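Malonyl acyl carrier protein transacylase (Streptococcus pneumoniae, PDB 3IM8) probably transfers the malonyl group from malonyl-CoA to holo acyl carrier protein, yielding malonyl-ACP for fatty acid synthesis. Local coordinates at residues Ser100-Lys114 and Thr213-Leu226. Residues are numbered along the deposited sequence; the frame is centred on the assembly and turned at random.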
ATOM      1  N   SER A 100      -5.479 -12.326  -4.794  1.00 23.43           N
ATOM      2  CA  SER A 100      -5.642 -12.604  -6.212  1.00 23.58           C
ATOM      3  C   SER A 100      -5.219 -14.006  -6.539  1.00 23.83           C
ATOM      4  O   SER A 100      -5.228 -14.389  -7.713  1.00 23.78           O
ATOM      5  CB  SER A 100      -4.837 -11.610  -7.065  1.00 24.04           C
ATOM      6  OG  SER A 100      -3.464 -11.787  -6.764  1.00 26.71           O
ATOM      7  N   GLY A 101      -4.830 -14.765  -5.513  1.00 23.63           N
ATOM      8  CA  GLY A 101      -4.508 -16.184  -5.637  1.00 23.93           C
ATOM      9  C   GLY A 101      -3.050 -16.430  -5.965  1.00 24.12           C
ATOM     10  O   GLY A 101      -2.561 -17.571  -5.830  1.00 25.00           O
ATOM     11  N   ALA A 102      -2.339 -15.391  -6.412  1.00 23.24           N
ATOM     12  CA  ALA A 102      -0.945 -15.569  -6.841  1.00 23.12           C
ATOM     13  C   ALA A 102       0.099 -15.814  -5.731  1.00 23.12           C
ATOM     14  O   ALA A 102       1.090 -16.526  -5.940  1.00 23.03           O
ATOM     15  CB  ALA A 102      -0.496 -14.441  -7.747  1.00 23.48           C
ATOM     16  N   LEU A 103      -0.117 -15.245  -4.557  1.00 23.45           N
ATOM     17  CA  LEU A 103       0.824 -15.425  -3.434  1.00 23.16           C
ATOM     18  C   LEU A 103       0.182 -16.182  -2.258  1.00 22.82           C
ATOM     19  O   LEU A 103      -0.905 -15.795  -1.801  1.00 22.24           O
ATOM     20  CB  LEU A 103       1.367 -14.049  -3.009  1.00 22.69           C
ATOM     21  CG  LEU A 103       2.249 -13.846  -1.769  1.00 23.17           C
ATOM     22  CD1 LEU A 103       3.494 -14.681  -1.867  1.00 19.09           C
ATOM     23  CD2 LEU A 103       2.582 -12.339  -1.708  1.00 22.31           C
ATOM     24  N   ASP A 104       0.825 -17.263  -1.791  1.00 22.39           N
ATOM     25  CA  ASP A 104       0.350 -18.003  -0.605  1.00 23.03           C
ATOM     26  C   ASP A 104       0.389 -17.092   0.644  1.00 22.47           C
ATOM     27  O   ASP A 104       1.305 -16.274   0.810  1.00 20.92           O
ATOM     28  CB  ASP A 104       1.179 -19.289  -0.367  1.00 24.98           C
ATOM     29  CG  ASP A 104       0.891 -19.959   1.006  1.00 26.67           C
ATOM     30  OD1 ASP A 104      -0.134 -20.668   1.141  1.00 28.93           O
ATOM     31  OD2 ASP A 104       1.697 -19.800   1.962  1.00 29.06           O
ATOM     32  N   PHE A 105      -0.612 -17.228   1.499  1.00 22.16           N
ATOM     33  CA  PHE A 105      -0.704 -16.339   2.622  1.00 23.75           C
ATOM     34  C   PHE A 105       0.507 -16.445   3.566  1.00 24.39           C
ATOM     35  O   PHE A 105       1.118 -15.419   3.933  1.00 24.23           O
ATOM     36  CB  PHE A 105      -1.986 -16.600   3.398  1.00 23.76           C
ATOM     37  CG  PHE A 105      -2.051 -15.850   4.673  1.00 23.28           C
ATOM     38  CD1 PHE A 105      -1.966 -14.469   4.668  1.00 23.25           C
ATOM     39  CD2 PHE A 105      -2.184 -16.521   5.887  1.00 24.34           C
ATOM     40  CE1 PHE A 105      -2.044 -13.725   5.874  1.00 23.55           C
ATOM     41  CE2 PHE A 105      -2.233 -15.816   7.071  1.00 24.64           C
ATOM     42  CZ  PHE A 105      -2.159 -14.397   7.058  1.00 24.44           C
ATOM     43  N   GLU A 106       0.840 -17.667   3.979  1.00 24.59           N
ATOM     44  CA  GLU A 106       2.007 -17.898   4.843  1.00 25.66           C
ATOM     45  C   GLU A 106       3.339 -17.442   4.212  1.00 24.99           C
ATOM     46  O   GLU A 106       4.204 -16.866   4.890  1.00 24.82           O
ATOM     47  CB  GLU A 106       2.028 -19.375   5.307  1.00 26.46           C
ATOM     48  CG  GLU A 106       0.983 -19.607   6.380  1.00 30.60           C
ATOM     49  CD  GLU A 106       0.654 -21.061   6.660  1.00 37.49           C
ATOM     50  OE1 GLU A 106       0.096 -21.738   5.762  1.00 41.65           O
ATOM     51  OE2 GLU A 106       0.864 -21.518   7.802  1.00 37.39           O
ATOM     52  N   ASP A 107       3.490 -17.662   2.911  1.00 23.95           N
ATOM     53  CA  ASP A 107       4.606 -17.082   2.156  1.00 23.81           C
ATOM     54  C   ASP A 107       4.649 -15.533   2.258  1.00 22.70           C
ATOM     55  O   ASP A 107       5.722 -14.945   2.431  1.00 22.77           O
ATOM     56  CB  ASP A 107       4.479 -17.442   0.675  1.00 23.66           C
ATOM     57  CG  ASP A 107       4.963 -18.846   0.370  1.00 25.98           C
ATOM     58  OD1 ASP A 107       5.571 -19.455   1.267  1.00 28.71           O
ATOM     59  OD2 ASP A 107       4.687 -19.355  -0.755  1.00 24.63           O
ATOM     60  N   ALA A 108       3.471 -14.906   2.118  1.00 20.85           N
ATOM     61  CA  ALA A 108       3.335 -13.458   2.134  1.00 19.73           C
ATOM     62  C   ALA A 108       3.814 -12.927   3.475  1.00 19.89           C
ATOM     63  O   ALA A 108       4.595 -12.002   3.547  1.00 20.61           O
ATOM     64  CB  ALA A 108       1.868 -13.079   1.928  1.00 18.61           C
ATOM     65  N   VAL A 109       3.334 -13.527   4.549  1.00 20.38           N
ATOM     66  CA  VAL A 109       3.675 -13.076   5.879  1.00 20.84           C
ATOM     67  C   VAL A 109       5.191 -13.077   6.065  1.00 21.72           C
ATOM     68  O   VAL A 109       5.731 -12.057   6.538  1.00 21.04           O
ATOM     69  CB  VAL A 109       3.007 -13.949   6.933  1.00 20.81           C
ATOM     70  CG1 VAL A 109       3.430 -13.524   8.318  1.00 18.56           C
ATOM     71  CG2 VAL A 109       1.468 -13.829   6.809  1.00 21.09           C
ATOM     72  N   ALA A 110       5.880 -14.181   5.716  1.00 20.93           N
ATOM     73  CA  ALA A 110       7.329 -14.187   5.920  1.00 21.58           C
ATOM     74  C   ALA A 110       7.989 -13.125   5.007  1.00 22.34           C
ATOM     75  O   ALA A 110       8.905 -12.426   5.424  1.00 23.87           O
ATOM     76  CB  ALA A 110       7.950 -15.581   5.671  1.00 21.82           C
ATOM     77  N   LEU A 111       7.506 -13.003   3.775  1.00 21.66           N
ATOM     78  CA  LEU A 111       8.125 -12.170   2.792  1.00 20.55           C
ATOM     79  C   LEU A 111       8.021 -10.694   3.130  1.00 20.11           C
ATOM     80  O   LEU A 111       8.977  -9.934   2.854  1.00 19.48           O
ATOM     81  CB  LEU A 111       7.442 -12.411   1.477  1.00 20.87           C
ATOM     82  CG  LEU A 111       7.762 -11.620   0.249  1.00 21.23           C
ATOM     83  CD1 LEU A 111       9.276 -11.698  -0.067  1.00 21.24           C
ATOM     84  CD2 LEU A 111       6.877 -12.250  -0.844  1.00 20.97           C
ATOM     85  N   VAL A 112       6.873 -10.262   3.675  1.00 19.11           N
ATOM     86  CA  VAL A 112       6.738  -8.833   4.055  1.00 18.52           C
ATOM     87  C   VAL A 112       7.499  -8.490   5.353  1.00 18.82           C
ATOM     88  O   VAL A 112       7.933  -7.353   5.500  1.00 18.34           O
ATOM     89  CB  VAL A 112       5.240  -8.247   4.058  1.00 18.21           C
ATOM     90  CG1 VAL A 112       4.543  -8.435   2.629  1.00 15.64           C
ATOM     91  CG2 VAL A 112       4.400  -8.871   5.154  1.00 17.43           C
ATOM     92  N   ALA A 113       7.677  -9.454   6.267  1.00 19.89           N
ATOM     93  CA  ALA A 113       8.568  -9.239   7.421  1.00 21.13           C
ATOM     94  C   ALA A 113       9.971  -8.915   6.959  1.00 21.89           C
ATOM     95  O   ALA A 113      10.609  -8.038   7.536  1.00 23.81           O
ATOM     96  CB  ALA A 113       8.603 -10.421   8.326  1.00 20.02           C
ATOM     97  N   LYS A 114      10.431  -9.589   5.902  1.00 22.98           N
ATOM     98  CA  LYS A 114      11.743  -9.325   5.303  1.00 23.57           C
ATOM     99  C   LYS A 114      11.761  -8.007   4.552  1.00 22.92           C
ATOM    100  O   LYS A 114      12.661  -7.174   4.803  1.00 22.78           O
ATOM    101  CB  LYS A 114      12.155 -10.490   4.416  1.00 24.16           C
ATOM    102  CG  LYS A 114      12.839 -11.624   5.212  1.00 27.74           C
ATOM    103  CD  LYS A 114      12.969 -12.868   4.327  1.00 33.39           C
ATOM    104  CE  LYS A 114      13.762 -14.027   4.962  1.00 38.47           C
ATOM    105  NZ  LYS A 114      15.222 -13.655   5.108  1.00 40.64           N
ATOM    106  N   THR A 213      15.330 -12.341  -2.136  1.00 30.15           N
ATOM    107  CA  THR A 213      14.333 -13.035  -1.305  1.00 27.44           C
ATOM    108  C   THR A 213      13.220 -13.508  -2.204  1.00 26.91           C
ATOM    109  O   THR A 213      12.715 -14.610  -2.024  1.00 26.17           O
ATOM    110  CB  THR A 213      13.733 -12.133  -0.186  1.00 27.86           C
ATOM    111  OG1 THR A 213      14.779 -11.737   0.708  1.00 29.17           O
ATOM    112  CG2 THR A 213      12.689 -12.911   0.627  1.00 24.55           C
ATOM    113  N   LEU A 214      12.830 -12.651  -3.155  1.00 26.17           N
ATOM    114  CA  LEU A 214      11.718 -12.963  -4.060  1.00 25.96           C
ATOM    115  C   LEU A 214      12.020 -14.165  -4.958  1.00 27.10           C
ATOM    116  O   LEU A 214      11.128 -14.979  -5.230  1.00 27.89           O
ATOM    117  CB  LEU A 214      11.290 -11.736  -4.898  1.00 24.86           C
ATOM    118  CG  LEU A 214      10.476 -10.690  -4.121  1.00 21.63           C
ATOM    119  CD1 LEU A 214      10.549  -9.363  -4.891  1.00 16.81           C
ATOM    120  CD2 LEU A 214       9.054 -11.194  -3.860  1.00 20.62           C
ATOM    121  N   ALA A 215      13.269 -14.271  -5.424  1.00 27.55           N
ATOM    122  CA  ALA A 215      13.696 -15.440  -6.236  1.00 28.10           C
ATOM    123  C   ALA A 215      13.322 -16.812  -5.600  1.00 28.27           C
ATOM    124  O   ALA A 215      13.046 -17.811  -6.302  1.00 27.85           O
ATOM    125  CB  ALA A 215      15.217 -15.335  -6.528  1.00 27.67           C
ATOM    126  N   GLN A 216      13.299 -16.823  -4.263  1.00 28.16           N
ATOM    127  CA  GLN A 216      12.909 -17.985  -3.472  1.00 28.87           C
ATOM    128  C   GLN A 216      11.400 -18.204  -3.369  1.00 29.38           C
ATOM    129  O   GLN A 216      10.957 -19.272  -2.915  1.00 30.19           O
ATOM    130  CB  GLN A 216      13.525 -17.906  -2.045  1.00 28.47           C
ATOM    131  CG  GLN A 216      15.069 -17.997  -2.019  1.00 29.45           C
ATOM    132  CD  GLN A 216      15.628 -19.028  -3.027  1.00 29.35           C
ATOM    133  OE1 GLN A 216      16.562 -18.725  -3.767  1.00 30.62           O
ATOM    134  NE2 GLN A 216      15.048 -20.233  -3.066  1.00 27.42           N
ATOM    135  N   VAL A 217      10.617 -17.197  -3.741  1.00 29.68           N
ATOM    136  CA  VAL A 217       9.180 -17.284  -3.564  1.00 31.06           C
ATOM    137  C   VAL A 217       8.602 -17.795  -4.857  1.00 32.49           C
ATOM    138  O   VAL A 217       8.891 -17.285  -5.942  1.00 33.32           O
ATOM    139  CB  VAL A 217       8.522 -15.919  -3.222  1.00 31.40           C
ATOM    140  CG1 VAL A 217       6.975 -16.054  -3.141  1.00 32.97           C
ATOM    141  CG2 VAL A 217       9.116 -15.278  -1.944  1.00 28.15           C
ATOM    142  N   SER A 218       7.719 -18.756  -4.708  1.00 33.53           N
ATOM    143  CA  SER A 218       7.146 -19.441  -5.810  1.00 34.79           C
ATOM    144  C   SER A 218       5.730 -18.910  -5.951  1.00 34.87           C
ATOM    145  O   SER A 218       4.884 -19.144  -5.083  1.00 34.74           O
ATOM    146  CB  SER A 218       7.174 -20.947  -5.478  1.00 35.34           C
ATOM    147  OG  SER A 218       6.138 -21.644  -6.132  1.00 38.90           O
ATOM    148  N   PHE A 219       5.459 -18.199  -7.046  1.00 34.66           N
ATOM    149  CA  PHE A 219       4.133 -17.628  -7.240  1.00 35.11           C
ATOM    150  C   PHE A 219       3.250 -18.617  -8.025  1.00 35.69           C
ATOM    151  O   PHE A 219       3.811 -19.483  -8.711  1.00 36.76           O
ATOM    152  CB  PHE A 219       4.232 -16.230  -7.879  1.00 34.77           C
ATOM    153  CG  PHE A 219       4.941 -15.217  -6.995  1.00 31.96           C
ATOM    154  CD1 PHE A 219       6.280 -14.944  -7.167  1.00 30.92           C
ATOM    155  CD2 PHE A 219       4.263 -14.572  -5.965  1.00 31.33           C
ATOM    156  CE1 PHE A 219       6.932 -14.026  -6.369  1.00 30.07           C
ATOM    157  CE2 PHE A 219       4.909 -13.649  -5.149  1.00 30.03           C
ATOM    158  CZ  PHE A 219       6.252 -13.389  -5.349  1.00 31.29           C
ATOM    159  N   SER A 220       1.911 -18.515  -7.866  1.00 35.47           N
ATOM    160  CA  SER A 220       0.893 -19.356  -8.555  1.00 34.46           C
ATOM    161  C   SER A 220       0.157 -18.553  -9.597  1.00 34.07           C
ATOM    162  O   SER A 220       0.399 -17.355  -9.753  1.00 34.02           O
ATOM    163  CB  SER A 220      -0.178 -19.882  -7.582  1.00 34.82           C
ATOM    164  OG  SER A 220       0.295 -20.897  -6.701  1.00 35.16           O
ATOM    165  N   ASP A 221      -0.775 -19.212 -10.288  1.00 33.36           N
ATOM    166  CA  ASP A 221      -1.652 -18.555 -11.255  1.00 32.63           C
ATOM    167  C   ASP A 221      -2.569 -17.534 -10.557  1.00 30.71           C
ATOM    168  O   ASP A 221      -3.053 -17.811  -9.448  1.00 30.14           O
ATOM    169  CB  ASP A 221      -2.545 -19.635 -11.912  1.00 33.92           C
ATOM    170  CG  ASP A 221      -1.849 -20.384 -13.056  1.00 36.31           C
ATOM    171  OD1 ASP A 221      -2.420 -21.396 -13.555  1.00 38.70           O
ATOM    172  OD2 ASP A 221      -0.763 -19.929 -13.486  1.00 40.47           O
ATOM    173  N   PHE A 222      -2.816 -16.388 -11.191  1.00 28.98           N
ATOM    174  CA  PHE A 222      -3.814 -15.402 -10.717  1.00 28.15           C
ATOM    175  C   PHE A 222      -5.228 -15.970 -10.810  1.00 28.97           C
ATOM    176  O   PHE A 222      -5.618 -16.464 -11.859  1.00 30.49           O
ATOM    177  CB  PHE A 222      -3.750 -14.090 -11.520  1.00 26.63           C
ATOM    178  CG  PHE A 222      -2.580 -13.165 -11.126  1.00 24.78           C
ATOM    179  CD1 PHE A 222      -1.425 -13.105 -11.903  1.00 23.20           C
ATOM    180  CD2 PHE A 222      -2.647 -12.363  -9.976  1.00 23.68           C
ATOM    181  CE1 PHE A 222      -0.366 -12.248 -11.561  1.00 22.82           C
ATOM    182  CE2 PHE A 222      -1.593 -11.496  -9.615  1.00 21.36           C
ATOM    183  CZ  PHE A 222      -0.457 -11.436 -10.387  1.00 22.03           C
ATOM    184  N   THR A 223      -6.000 -15.896  -9.738  1.00 28.67           N
ATOM    185  CA  THR A 223      -7.372 -16.322  -9.807  1.00 29.65           C
ATOM    186  C   THR A 223      -8.236 -15.106 -10.084  1.00 30.04           C
ATOM    187  O   THR A 223      -9.389 -15.216 -10.484  1.00 30.93           O
ATOM    188  CB  THR A 223      -7.774 -17.177  -8.589  1.00 29.88           C
ATOM    189  OG1 THR A 223      -7.565 -16.458  -7.367  1.00 31.17           O
ATOM    190  CG2 THR A 223      -6.881 -18.450  -8.571  1.00 30.73           C
ATOM    191  N   CYS A 224      -7.659 -13.922  -9.926  1.00 29.69           N
ATOM    192  CA  CYS A 224      -8.343 -12.738 -10.376  1.00 28.81           C
ATOM    193  C   CYS A 224      -7.316 -11.633 -10.711  1.00 26.93           C
ATOM    194  O   CYS A 224      -6.190 -11.665 -10.193  1.00 26.60           O
ATOM    195  CB  CYS A 224      -9.379 -12.328  -9.340  1.00 29.92           C
ATOM    196  SG  CYS A 224      -8.793 -11.049  -8.268  1.00 35.04           S
ATOM    197  N   PRO A 225      -7.674 -10.718 -11.628  1.00 24.55           N
ATOM    198  CA  PRO A 225      -6.716  -9.765 -12.123  1.00 23.83           C
ATOM    199  C   PRO A 225      -6.313  -8.793 -11.005  1.00 23.39           C
ATOM    200  O   PRO A 225      -7.168  -8.387 -10.198  1.00 23.21           O
ATOM    201  CB  PRO A 225      -7.455  -9.031 -13.246  1.00 24.32           C
ATOM    202  CG  PRO A 225      -8.662  -9.951 -13.612  1.00 24.07           C
ATOM    203  CD  PRO A 225      -8.975 -10.671 -12.326  1.00 24.77           C
ATOM    204  N   LEU A 226      -5.020  -8.472 -10.961  1.00 22.06           N
ATOM    205  CA  LEU A 226      -4.427  -7.490 -10.018  1.00 22.10           C
ATOM    206  C   LEU A 226      -3.799  -6.349 -10.826  1.00 22.19           C
ATOM    207  O   LEU A 226      -3.049  -6.603 -11.753  1.00 23.61           O
ATOM    208  CB  LEU A 226      -3.372  -8.157  -9.138  1.00 20.98           C
ATOM    209  CG  LEU A 226      -2.574  -7.239  -8.177  1.00 20.82           C
ATOM    210  CD1 LEU A 226      -2.161  -8.010  -6.986  1.00 18.49           C
ATOM    211  CD2 LEU A 226      -1.299  -6.678  -8.804  1.00 19.46           C
TER
HETATM  212  O   HOH W   1       3.522 -18.221  -2.943  1.00 32.06           O
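Leu-111 holds CG opposite its backbone N (chi1 175°), and its two methyls reach across to residues 213-217: CD1 meets Thr-213 CG2 at 3.7 Å, while CD2 rests on Val-217 CG2. Leu-103, its CG likewise trans (chi1 173°), runs alongside Phe-219 and brings CD1 to 3.7 Å from ring atom CE2. Val-217 CG1 lies over a face of that same ring, and Ala-102 O sits at its edge. Ala-102 O also accepts a nearly straight bond from Ser-220 N (2.9 Å, 175°), in the carbonyl plane on a lone pair. The methyl of Ala-102 makes a CH-pi contact with Phe-222, CB 3.8 Å from the ring centroid. At the other end of the contact, Ser-100 O takes Thr-223 N at 2.6 Å and, weakly, Cys-224 N. One water donates to Asp-107 OD2 and Ser-218 O and accepts from Asp-104 N, joining the two segments at the start of helix 105-122, where N-cap Asp-104 accepts Asp-107 N through OD2. The end of helix 204-215 and the loop after it thus run along helix 105-122 and the turn joining it to helix 92-99; Leu-97 of the latter touches Leu-103 and Phe-222, and Pro-225 bonds through its backbone to Val-86 in edge strand 85-88.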